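Long-range contacts in inorganic pyrophosphatase (Anaplasma phagocytophilum, PDB 3LD3), which probably hydrolyses inorganic pyrophosphate to two phosphate ions with magnesium as cofactor, working as a homohexamer: residues E36-V40 against G78-N82; Y72-N76 against F152-I156; V109-G113 against Y139-Y145. One frame throughout, in Å; residues are numbered along the deposited sequence.

Interaction 1. Residues E36-V40 against G78-N82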
ATOM      1  N   GLU A  36      10.102  13.245  27.904  1.00 10.25           N
ATOM      2  CA  GLU A  36       9.596  13.181  26.518  1.00 10.85           C
ATOM      3  C   GLU A  36      10.700  13.725  25.621  1.00  9.99           C
ATOM      4  O   GLU A  36      11.348  14.718  25.961  1.00  9.83           O
ATOM      5  CB  GLU A  36       8.307  14.023  26.344  1.00 11.09           C
ATOM      6  CG  GLU A  36       7.106  13.453  27.089  1.00 14.99           C
ATOM      7  CD  GLU A  36       5.867  14.326  27.095  1.00 19.76           C
ATOM      8  OE1 GLU A  36       5.909  15.461  26.613  1.00 22.28           O
ATOM      9  OE2 GLU A  36       4.845  13.860  27.644  1.00 23.88           O
ATOM     10  N   VAL A  37      10.895  13.092  24.467  1.00  9.61           N
ATOM     11  CA  VAL A  37      11.983  13.465  23.588  1.00  8.99           C
ATOM     12  C   VAL A  37      11.477  13.508  22.168  1.00  8.44           C
ATOM     13  O   VAL A  37      10.473  12.854  21.847  1.00  9.30           O
ATOM     14  CB  VAL A  37      13.189  12.479  23.680  1.00  9.26           C
ATOM     15  CG1 VAL A  37      13.813  12.491  25.117  1.00  8.56           C
ATOM     16  CG2 VAL A  37      12.773  11.034  23.343  1.00  7.18           C
ATOM     17  N   ASN A  38      12.179  14.274  21.340  1.00  8.74           N
ATOM     18  CA  ASN A  38      11.926  14.312  19.903  1.00  7.38           C
ATOM     19  C   ASN A  38      12.708  13.214  19.191  1.00  8.03           C
ATOM     20  O   ASN A  38      13.897  12.986  19.473  1.00  8.79           O
ATOM     21  CB  ASN A  38      12.342  15.674  19.315  1.00  8.32           C
ATOM     22  CG  ASN A  38      11.600  16.829  19.897  1.00  8.43           C
ATOM     23  OD1 ASN A  38      10.445  16.686  20.312  1.00  9.27           O
ATOM     24  ND2 ASN A  38      12.232  18.032  19.903  1.00 11.81           N
ATOM     25  N   VAL A  39      12.048  12.559  18.235  1.00  6.82           N
ATOM     26  CA  VAL A  39      12.669  11.550  17.401  1.00  7.13           C
ATOM     27  C   VAL A  39      12.392  11.924  15.949  1.00  7.57           C
ATOM     28  O   VAL A  39      11.249  12.095  15.576  1.00  7.63           O
ATOM     29  CB  VAL A  39      12.150  10.130  17.714  1.00  7.23           C
ATOM     30  CG1 VAL A  39      12.801   9.071  16.774  1.00  6.84           C
ATOM     31  CG2 VAL A  39      12.436   9.789  19.218  1.00  7.07           C
ATOM     32  N   VAL A  40      13.458  12.014  15.163  1.00  7.69           N
ATOM     33  CA  VAL A  40      13.375  12.165  13.709  1.00  7.21           C
ATOM     34  C   VAL A  40      13.350  10.748  13.140  1.00  7.83           C
ATOM     35  O   VAL A  40      14.317   9.992  13.322  1.00  7.90           O
ATOM     36  CB  VAL A  40      14.585  12.948  13.149  1.00  7.28           C
ATOM     37  CG1 VAL A  40      14.554  12.996  11.601  1.00  7.66           C
ATOM     38  CG2 VAL A  40      14.653  14.342  13.708  1.00  7.22           C
ATOM     39  N   GLY A  78      14.277   5.822  14.412  1.00  8.46           N
ATOM     40  CA  GLY A  78      14.992   7.038  14.146  1.00  8.60           C
ATOM     41  C   GLY A  78      15.900   7.416  15.280  1.00  8.91           C
ATOM     42  O   GLY A  78      16.367   6.538  16.028  1.00  8.66           O
ATOM     43  N   PHE A  79      16.181   8.698  15.377  1.00  8.76           N
ATOM     44  CA  PHE A  79      17.154   9.212  16.345  1.00  9.21           C
ATOM     45  C   PHE A  79      16.733  10.488  17.070  1.00  9.70           C
ATOM     46  O   PHE A  79      15.915  11.276  16.580  1.00  9.37           O
ATOM     47  CB  PHE A  79      18.512   9.437  15.659  1.00  9.26           C
ATOM     48  CG  PHE A  79      18.524  10.621  14.734  1.00 10.62           C
ATOM     49  CD1 PHE A  79      18.971  11.858  15.155  1.00 10.33           C
ATOM     50  CD2 PHE A  79      18.050  10.496  13.425  1.00 11.86           C
ATOM     51  CE1 PHE A  79      18.965  12.951  14.304  1.00 10.44           C
ATOM     52  CE2 PHE A  79      18.024  11.605  12.575  1.00 11.79           C
ATOM     53  CZ  PHE A  79      18.481  12.823  13.000  1.00 11.45           C
ATOM     54  N   ILE A  80      17.294  10.684  18.261  1.00  8.55           N
ATOM     55  CA  ILE A  80      17.075  11.912  19.019  1.00  8.19           C
ATOM     56  C   ILE A  80      18.098  12.954  18.585  1.00  8.77           C
ATOM     57  O   ILE A  80      19.323  12.757  18.745  1.00  9.02           O
ATOM     58  CB  ILE A  80      17.195  11.691  20.559  1.00  8.03           C
ATOM     59  CG1 ILE A  80      16.322  10.528  21.041  1.00  8.59           C
ATOM     60  CG2 ILE A  80      16.832  12.974  21.274  1.00  7.92           C
ATOM     61  CD1 ILE A  80      16.540  10.154  22.525  1.00  8.24           C
ATOM     62  N   PRO A  81      17.635  14.067  18.008  1.00 10.46           N
ATOM     63  CA  PRO A  81      18.586  15.126  17.657  1.00 11.28           C
ATOM     64  C   PRO A  81      19.375  15.671  18.845  1.00 13.21           C
ATOM     65  O   PRO A  81      18.864  15.712  19.964  1.00 12.53           O
ATOM     66  CB  PRO A  81      17.681  16.240  17.091  1.00 11.79           C
ATOM     67  CG  PRO A  81      16.467  15.565  16.638  1.00 12.06           C
ATOM     68  CD  PRO A  81      16.249  14.435  17.636  1.00 10.59           C
ATOM     69  N   ASN A  82      20.615  16.080  18.593  1.00 13.94           N
ATOM     70  CA  ASN A  82      21.411  16.751  19.605  1.00 15.98           C
ATOM     71  C   ASN A  82      21.751  15.843  20.778  1.00 15.13           C
ATOM     72  O   ASN A  82      21.700  16.282  21.941  1.00 16.19           O
ATOM     73  CB  ASN A  82      20.676  17.968  20.151  1.00 16.82           C
ATOM     74  CG  ASN A  82      21.120  19.194  19.549  1.00 23.28           C
ATOM     75  OD1 ASN A  82      21.135  19.320  18.319  1.00 30.40           O
ATOM     76  ND2 ASN A  82      21.512  20.153  20.391  1.00 29.70           N
TER

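Interaction 2. Residues Y72-N76 against F152-I156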
ATOM      1  N   TYR A  72      12.097  -6.682   8.615  1.00  6.96           N
ATOM      2  CA  TYR A  72      11.572  -5.304   8.540  1.00  7.33           C
ATOM      3  C   TYR A  72      11.644  -4.725   9.935  1.00  7.64           C
ATOM      4  O   TYR A  72      11.543  -5.455  10.934  1.00  6.46           O
ATOM      5  CB  TYR A  72      10.120  -5.275   7.946  1.00  7.48           C
ATOM      6  CG  TYR A  72       9.110  -5.934   8.844  1.00  7.29           C
ATOM      7  CD1 TYR A  72       8.468  -5.227   9.845  1.00  9.95           C
ATOM      8  CD2 TYR A  72       8.780  -7.283   8.678  1.00  7.82           C
ATOM      9  CE1 TYR A  72       7.557  -5.825  10.704  1.00 10.05           C
ATOM     10  CE2 TYR A  72       7.882  -7.911   9.513  1.00  8.52           C
ATOM     11  CZ  TYR A  72       7.253  -7.194  10.539  1.00 10.61           C
ATOM     12  OH  TYR A  72       6.376  -7.810  11.445  1.00  9.48           O
ATOM     13  N   TYR A  73      11.810  -3.401  10.023  1.00  8.28           N
ATOM     14  CA  TYR A  73      11.828  -2.738  11.340  1.00  9.29           C
ATOM     15  C   TYR A  73      10.475  -2.894  12.041  1.00 10.53           C
ATOM     16  O   TYR A  73       9.449  -2.505  11.503  1.00 11.99           O
ATOM     17  CB  TYR A  73      12.220  -1.269  11.176  1.00  9.87           C
ATOM     18  CG  TYR A  73      13.717  -1.099  11.016  1.00  9.49           C
ATOM     19  CD1 TYR A  73      14.512  -0.780  12.128  1.00 11.72           C
ATOM     20  CD2 TYR A  73      14.335  -1.293   9.787  1.00 11.49           C
ATOM     21  CE1 TYR A  73      15.902  -0.641  11.998  1.00 13.96           C
ATOM     22  CE2 TYR A  73      15.726  -1.173   9.638  1.00 13.15           C
ATOM     23  CZ  TYR A  73      16.491  -0.846  10.770  1.00 13.74           C
ATOM     24  OH  TYR A  73      17.845  -0.714  10.598  1.00 18.34           O
ATOM     25  N   PRO A  74      10.469  -3.455  13.267  1.00 12.19           N
ATOM     26  CA  PRO A  74       9.183  -3.734  13.930  1.00 13.37           C
ATOM     27  C   PRO A  74       8.490  -2.528  14.581  1.00 13.24           C
ATOM     28  O   PRO A  74       7.349  -2.635  15.079  1.00 15.61           O
ATOM     29  CB  PRO A  74       9.562  -4.788  14.958  1.00 13.30           C
ATOM     30  CG  PRO A  74      10.974  -4.525  15.302  1.00 13.07           C
ATOM     31  CD  PRO A  74      11.589  -4.104  13.961  1.00 12.23           C
ATOM     32  N   CYS A  75       9.187  -1.399  14.607  1.00 12.31           N
ATOM     33  CA  CYS A  75       8.650  -0.119  15.071  1.00 11.89           C
ATOM     34  C   CYS A  75       9.181   0.904  14.075  1.00 10.62           C
ATOM     35  O   CYS A  75      10.093   0.613  13.302  1.00  9.58           O
ATOM     36  CB  CYS A  75       9.157   0.256  16.471  1.00 10.79           C
ATOM     37  SG  CYS A  75       8.893  -0.939  17.730  1.00 13.84           S
ATOM     38  N   ASN A  76       8.631   2.111  14.116  1.00  9.35           N
ATOM     39  CA  ASN A  76       9.289   3.228  13.502  1.00  9.13           C
ATOM     40  C   ASN A  76      10.662   3.371  14.143  1.00  9.57           C
ATOM     41  O   ASN A  76      10.847   3.060  15.336  1.00 10.99           O
ATOM     42  CB  ASN A  76       8.467   4.499  13.709  1.00  7.49           C
ATOM     43  CG  ASN A  76       7.083   4.355  13.183  1.00  9.33           C
ATOM     44  OD1 ASN A  76       6.879   4.323  11.965  1.00  8.31           O
ATOM     45  ND2 ASN A  76       6.114   4.203  14.073  1.00  7.94           N
ATOM     46  N   PHE A 152       6.314  -9.543  21.499  1.00 11.32           N
ATOM     47  CA  PHE A 152       6.720  -8.356  20.724  1.00 11.18           C
ATOM     48  C   PHE A 152       8.128  -7.912  21.120  1.00 10.17           C
ATOM     49  O   PHE A 152       8.965  -7.600  20.273  1.00  8.30           O
ATOM     50  CB  PHE A 152       5.722  -7.235  20.900  1.00 11.44           C
ATOM     51  CG  PHE A 152       6.110  -5.960  20.205  1.00 14.91           C
ATOM     52  CD1 PHE A 152       6.123  -5.904  18.814  1.00 20.36           C
ATOM     53  CD2 PHE A 152       6.486  -4.842  20.934  1.00 19.53           C
ATOM     54  CE1 PHE A 152       6.473  -4.705  18.164  1.00 22.41           C
ATOM     55  CE2 PHE A 152       6.844  -3.653  20.288  1.00 21.70           C
ATOM     56  CZ  PHE A 152       6.835  -3.600  18.931  1.00 19.67           C
ATOM     57  N   LEU A 153       8.395  -7.893  22.427  1.00  8.88           N
ATOM     58  CA  LEU A 153       9.719  -7.549  22.902  1.00  9.16           C
ATOM     59  C   LEU A 153      10.756  -8.518  22.354  1.00  9.75           C
ATOM     60  O   LEU A 153      11.831  -8.106  21.942  1.00  7.99           O
ATOM     61  CB  LEU A 153       9.763  -7.543  24.416  1.00  9.07           C
ATOM     62  CG  LEU A 153       8.871  -6.517  25.124  1.00  9.61           C
ATOM     63  CD1 LEU A 153       8.862  -6.745  26.628  1.00 10.32           C
ATOM     64  CD2 LEU A 153       9.346  -5.115  24.797  1.00  9.08           C
ATOM     65  N   ASP A 154      10.406  -9.809  22.359  1.00 10.36           N
ATOM     66  CA  ASP A 154      11.269 -10.835  21.800  1.00 10.93           C
ATOM     67  C   ASP A 154      11.481 -10.660  20.282  1.00 10.60           C
ATOM     68  O   ASP A 154      12.559 -10.951  19.793  1.00 10.10           O
ATOM     69  CB  ASP A 154      10.707 -12.227  22.112  1.00 10.99           C
ATOM     70  CG  ASP A 154      10.844 -12.611  23.589  1.00 14.64           C
ATOM     71  OD1 ASP A 154      11.549 -11.922  24.380  1.00 15.00           O
ATOM     72  OD2 ASP A 154      10.216 -13.616  23.973  1.00 16.73           O
ATOM     73  N   SER A 155      10.460 -10.208  19.541  1.00  9.77           N
ATOM     74  CA  SER A 155      10.636  -9.900  18.107  0.50  9.09           C
ATOM     75  C   SER A 155      11.681  -8.802  17.903  1.00  9.00           C
ATOM     76  O   SER A 155      12.466  -8.845  16.945  1.00  9.32           O
ATOM     77  CB  SER A 155       9.302  -9.518  17.410  0.50  9.83           C
ATOM     78  OG  SER A 155       8.949  -8.146  17.592  0.50  6.30           O
ATOM     79  N   ILE A 156      11.709  -7.812  18.798  1.00  8.51           N
ATOM     80  CA  ILE A 156      12.718  -6.761  18.687  1.00  8.36           C
ATOM     81  C   ILE A 156      14.113  -7.319  18.933  1.00  8.77           C
ATOM     82  O   ILE A 156      15.027  -7.043  18.152  1.00  7.37           O
ATOM     83  CB  ILE A 156      12.428  -5.579  19.633  1.00  8.99           C
ATOM     84  CG1 ILE A 156      11.108  -4.919  19.239  1.00  8.79           C
ATOM     85  CG2 ILE A 156      13.569  -4.589  19.619  1.00  7.89           C
ATOM     86  CD1 ILE A 156      10.653  -3.836  20.280  1.00  7.08           C
TER

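Interaction 3. Residues V109-G113 against Y139-Y145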
ATOM      1  N   VAL A 109       7.933  11.631  21.852  1.00  7.96           N
ATOM      2  CA  VAL A 109       7.741  10.304  22.407  1.00  8.45           C
ATOM      3  C   VAL A 109       8.199  10.218  23.866  1.00  8.62           C
ATOM      4  O   VAL A 109       8.960  11.051  24.344  1.00  8.41           O
ATOM      5  CB  VAL A 109       8.507   9.230  21.585  1.00  7.86           C
ATOM      6  CG1 VAL A 109       8.141   9.374  20.044  1.00  7.86           C
ATOM      7  CG2 VAL A 109      10.048   9.375  21.776  1.00  9.03           C
ATOM      8  N   ARG A 110       7.685   9.194  24.531  1.00  8.82           N
ATOM      9  CA  ARG A 110       8.022   8.891  25.911  1.00 10.10           C
ATOM     10  C   ARG A 110       8.819   7.597  25.916  1.00  9.28           C
ATOM     11  O   ARG A 110       8.284   6.579  25.495  1.00  8.80           O
ATOM     12  CB  ARG A 110       6.768   8.573  26.716  1.00 11.35           C
ATOM     13  CG  ARG A 110       5.876   9.659  27.053  1.00 16.78           C
ATOM     14  CD  ARG A 110       4.958   9.150  28.181  1.00 22.00           C
ATOM     15  NE  ARG A 110       3.889   8.236  27.741  1.00 21.36           N
ATOM     16  CZ  ARG A 110       3.791   6.949  28.086  1.00 15.80           C
ATOM     17  NH1 ARG A 110       4.724   6.360  28.767  1.00 16.09           N
ATOM     18  NH2 ARG A 110       2.749   6.247  27.705  1.00 19.57           N
ATOM     19  N   PRO A 111      10.085   7.623  26.374  1.00  9.95           N
ATOM     20  CA  PRO A 111      10.847   6.363  26.510  1.00  9.67           C
ATOM     21  C   PRO A 111      10.220   5.413  27.516  1.00  9.51           C
ATOM     22  O   PRO A 111       9.808   5.846  28.624  1.00  9.08           O
ATOM     23  CB  PRO A 111      12.217   6.823  27.018  1.00 10.10           C
ATOM     24  CG  PRO A 111      12.284   8.258  26.680  1.00 11.85           C
ATOM     25  CD  PRO A 111      10.893   8.780  26.772  1.00 10.57           C
ATOM     26  N   VAL A 112      10.163   4.138  27.166  1.00  9.09           N
ATOM     27  CA  VAL A 112       9.611   3.119  28.069  1.00  9.29           C
ATOM     28  C   VAL A 112      10.609   2.011  28.424  1.00  9.41           C
ATOM     29  O   VAL A 112      10.333   1.192  29.318  1.00 10.13           O
ATOM     30  CB  VAL A 112       8.274   2.492  27.571  1.00  9.18           C
ATOM     31  CG1 VAL A 112       7.202   3.589  27.404  1.00 11.21           C
ATOM     32  CG2 VAL A 112       8.447   1.620  26.280  1.00  8.66           C
ATOM     33  N   GLY A 113      11.757   1.991  27.769  1.00  9.15           N
ATOM     34  CA  GLY A 113      12.761   0.981  28.058  1.00 10.05           C
ATOM     35  C   GLY A 113      13.912   1.100  27.098  1.00  9.91           C
ATOM     36  O   GLY A 113      13.945   1.970  26.210  1.00  9.66           O
ATOM     37  N   TYR A 139      -1.421   4.556  24.157  1.00  9.46           N
ATOM     38  CA  TYR A 139      -0.345   3.909  24.919  1.00  9.51           C
ATOM     39  C   TYR A 139      -0.198   4.484  26.312  1.00 10.06           C
ATOM     40  O   TYR A 139       0.840   4.315  26.935  1.00 11.07           O
ATOM     41  CB  TYR A 139       0.979   4.038  24.174  1.00  9.48           C
ATOM     42  CG  TYR A 139       0.940   3.416  22.782  1.00  8.02           C
ATOM     43  CD1 TYR A 139       1.207   2.063  22.597  1.00  8.89           C
ATOM     44  CD2 TYR A 139       0.619   4.164  21.673  1.00  8.70           C
ATOM     45  CE1 TYR A 139       1.161   1.500  21.337  1.00 11.17           C
ATOM     46  CE2 TYR A 139       0.571   3.596  20.399  1.00  9.65           C
ATOM     47  CZ  TYR A 139       0.846   2.275  20.247  1.00  9.74           C
ATOM     48  OH  TYR A 139       0.800   1.685  18.993  1.00  9.13           O
ATOM     49  N   GLY A 140      -1.239   5.136  26.801  1.00 10.22           N
ATOM     50  CA  GLY A 140      -1.205   5.764  28.129  1.00  9.91           C
ATOM     51  C   GLY A 140      -0.830   4.891  29.297  1.00 11.20           C
ATOM     52  O   GLY A 140      -0.243   5.375  30.261  1.00 12.01           O
ATOM     53  N   ASN A 141      -1.211   3.625  29.234  1.00 10.97           N
ATOM     54  CA  ASN A 141      -0.908   2.682  30.308  1.00 12.50           C
ATOM     55  C   ASN A 141       0.340   1.868  30.022  1.00 12.66           C
ATOM     56  O   ASN A 141       0.635   0.928  30.765  1.00 13.60           O
ATOM     57  CB  ASN A 141      -2.120   1.774  30.608  1.00 12.51           C
ATOM     58  CG  ASN A 141      -3.263   2.515  31.291  1.00 12.81           C
ATOM     59  OD1 ASN A 141      -3.033   3.446  32.060  1.00 14.08           O
ATOM     60  ND2 ASN A 141      -4.496   2.060  31.068  1.00 11.00           N
ATOM     61  N   ILE A 142       1.067   2.194  28.954  1.00 12.67           N
ATOM     62  CA  ILE A 142       2.366   1.584  28.677  1.00 13.34           C
ATOM     63  C   ILE A 142       3.431   2.483  29.281  1.00 14.03           C
ATOM     64  O   ILE A 142       3.704   3.559  28.747  1.00 15.34           O
ATOM     65  CB  ILE A 142       2.631   1.390  27.164  1.00 13.33           C
ATOM     66  CG1 ILE A 142       1.547   0.528  26.546  1.00 13.88           C
ATOM     67  CG2 ILE A 142       3.999   0.775  26.951  1.00 12.67           C
ATOM     68  CD1 ILE A 142       1.449  -0.905  27.155  1.00 14.34           C
ATOM     69  N   VAL A 143       3.995   2.098  30.414  1.00 14.62           N
ATOM     70  CA  VAL A 143       4.992   2.932  31.114  0.50 15.22           C
ATOM     71  C   VAL A 143       6.405   2.356  31.060  1.00 14.18           C
ATOM     72  O   VAL A 143       7.377   3.101  30.979  1.00 13.55           O
ATOM     73  CB  VAL A 143       4.628   3.185  32.572  0.50 16.34           C
ATOM     74  CG1 VAL A 143       5.415   4.403  33.079  0.50 16.67           C
ATOM     75  CG2 VAL A 143       3.111   3.411  32.732  0.50 17.70           C
ATOM     76  N   ASN A 144       6.500   1.021  31.104  1.00 12.47           N
ATOM     77  CA  ASN A 144       7.764   0.323  30.960  1.00 11.90           C
ATOM     78  C   ASN A 144       7.597  -0.695  29.862  1.00 10.64           C
ATOM     79  O   ASN A 144       6.476  -1.110  29.558  1.00  9.96           O
ATOM     80  CB  ASN A 144       8.184  -0.403  32.260  1.00 11.65           C
ATOM     81  CG  ASN A 144       8.675   0.555  33.314  1.00 13.29           C
ATOM     82  OD1 ASN A 144       9.766   1.109  33.212  1.00 12.09           O
ATOM     83  ND2 ASN A 144       7.854   0.775  34.341  1.00 18.22           N
ATOM     84  N   TYR A 145       8.721  -1.097  29.283  1.00 10.76           N
ATOM     85  CA  TYR A 145       8.753  -2.071  28.191  1.00 11.51           C
ATOM     86  C   TYR A 145       7.985  -3.342  28.563  1.00 11.84           C
ATOM     87  O   TYR A 145       7.363  -3.968  27.720  1.00 12.29           O
ATOM     88  CB  TYR A 145      10.211  -2.414  27.827  1.00 11.12           C
ATOM     89  CG  TYR A 145      10.890  -3.238  28.891  1.00 12.06           C
ATOM     90  CD1 TYR A 145      10.806  -4.639  28.875  1.00 14.23           C
ATOM     91  CD2 TYR A 145      11.575  -2.643  29.931  1.00 11.55           C
ATOM     92  CE1 TYR A 145      11.359  -5.395  29.859  1.00 15.52           C
ATOM     93  CE2 TYR A 145      12.164  -3.409  30.935  1.00 12.01           C
ATOM     94  CZ  TYR A 145      12.056  -4.784  30.889  1.00 15.77           C
ATOM     95  OH  TYR A 145      12.642  -5.539  31.881  1.00 17.76           O
TER
HETATM   96  O   HOH W   1       8.068   5.971  30.518  1.00 23.98           O

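Interaction 1. Residues E36-V40 against G78-N82
Val40 and Phe79 face each other as an antiparallel hydrogen-bonded pair, and their side chains lie alongside one another, pointing the same way from the sheet. The phenyl CG sits between the backbone N and the carbonyl carbon (chi1 72°), a torsion that lays one ring face against the valine. Val40 CB stands over that face, 4.2 Å from the ring centroid and 28° off the normal, a CH-pi contact made mostly by the CE2 and CZ side of the ring. With CG1 anti to the backbone N, the valine sends its other methyl, CG2, to Pro81, where it meets CG at 3.7 Å. Two backbone bonds fix the pair: Val40 N to Phe79 O at 2.9 Å, and Phe79 N to Val40 O at 3.1 Å. Gly78 CA lies 3.1 Å from Val40 O in a CA-H...O contact.

Past the pair the segments stay close but run at a steep angle, 115° apart end to end, and the bonded register is lost. Asn38 O finds no N-H partner; Ile80 CA approaches it in a CA-H...O contact of 3.4 Å, and Pro81 CD also presses on it. Val37 CG2 and Ile80 CD1 meet obliquely at 4.0 Å on the side of the sheet that carries Val39, whose CG2 also leans on Ile80. Phe54 touches both Val40 and Phe79, and Asn38 packs on Trp62 of a neighbouring subunit. This is an antiparallel strand pairing in the central sheet of the pyrophosphatase fold, with Phe79 close to Asp92, a predicted magnesium ligand.

Interaction 2. Residues Y72-N76 against F152-I156
Cys75 swings its sulfur anti to its own carbonyl carbon (chi1 -55°), and Phe152 extends its ring with CG anti to the backbone N (chi1 177°); together the two torsions bring SG to the ring's far end. There Cys75 SG lies 3.6 Å from Phe152 CZ. It comes in at the edge, 4.9 Å from the ring centroid and 76° off the normal, so this is a sulfur-aromatic contact with the rim of the ring. Pro74 O takes a neighbouring stretch of the same edge, in the ring plane, 3.8 Å from Phe152 CE1. The carbonyl therefore meets aromatic hydrogens, the slightly positive part of the ring.

One turn further along the helix, Ile156 offers its longer branch. Its side chain crosses that of Pro74, Ile156 CG1 meeting Pro74 CG at 4.0 Å, while CD1 reaches back toward the sulfur and ends 4.2 Å from Cys75 SG. Thus Phe152 and Ile156 both touch the cysteine, and both touch the proline.

No hydrogen bond joins the two segments. In the conformer given here, one of two, Ser155 OG donates to Phe152 O at 2.7 Å within the helix, and the same oxygen takes the helical bond from Ile156 N. Leu128 and Leu94 carry the apolar patch on into the sheet. Pro74 also packs on Ala70 of one neighbouring subunit, and Phe152 on Tyr138 of another. What results is helix-to-loop packing in the pyrophosphatase fold: helix 150-162 rests on the non-regular segment that leads into strand 76-79, just ahead of the predicted substrate-binding Tyr77.

Interaction 3. Residues V109-G113 against Y139-Y145
Arg110 reaches across from its strand and grips a single acceptor, Ile142 O, end-on with both terminal nitrogens. NH1 and NH2 each lie 3.0 Å from Ile142 O, which sits only 5° out of the guanidinium plane. The NH1 bond approaches in the carbonyl plane, whereas NH2 is tilted 25° from it. A bend at chi3 (-76°) turns the head of the arginine toward the loop, and NH2 also comes within 2.8 Å of Tyr139 O. That carbonyl closes the type I turn 139-142 by accepting from Ile142 N.

The tightly packed part lies around Val112. Its CB lies 3.6 Å from Val143 O, CG1 fits against the carbonyls of Ile142 and Val143, and CG2 faces the backbone of Tyr145. Val112 O takes a weak bond from Tyr145 N, and Asn144 CA lies 3.2 Å from Val112 O in a CA-H...O contact. Gly113 CA comes close to Tyr145 CD2, at 4.2 Å.

The other side is looser and wetter. Val143 is exposed, its CB directed away from the strand, and a water bridges the two chains, donating to Pro111 O at 2.6 Å and to Val143 O at 3.0 Å. Asn144 heads away overall, though its CB still touches Val112 O, and its OD1 accepts from Ala180 N, while Asp147 OD2 takes the N-H groups of Val143 and Asn144. Opposite Leu128 the strand fits two residues, Val112 and Gly113, where one would do: a classic beta bulge, against which the loop leading to helix 150-162 is fastened.

In the fold
Interactions 1 and 3 share a sheet: strands 37-41 and 106-119 are neighbours in it, and Val37 N probably bonds to Val109 O while Val39 packs on Val109. Interaction 2 lies about 18 Å from interaction 1, centre to centre, on the opposite side of the chain's centre; their segments 72-76 and 78-82 nearly adjoin in sequence. Interactions 1 and 2 are buried, but the first combines strand bonds with apolar packing, whereas the second, without hydrogen bonds across it, relies on apolar packing, a sulfur and a carbonyl at a ring edge. Interaction 3, partly buried, uses arginine, carbonyls and water besides the packing of Val112. It is nested within the loop closed by interaction 2, and Tyr145 touches Leu153 between them.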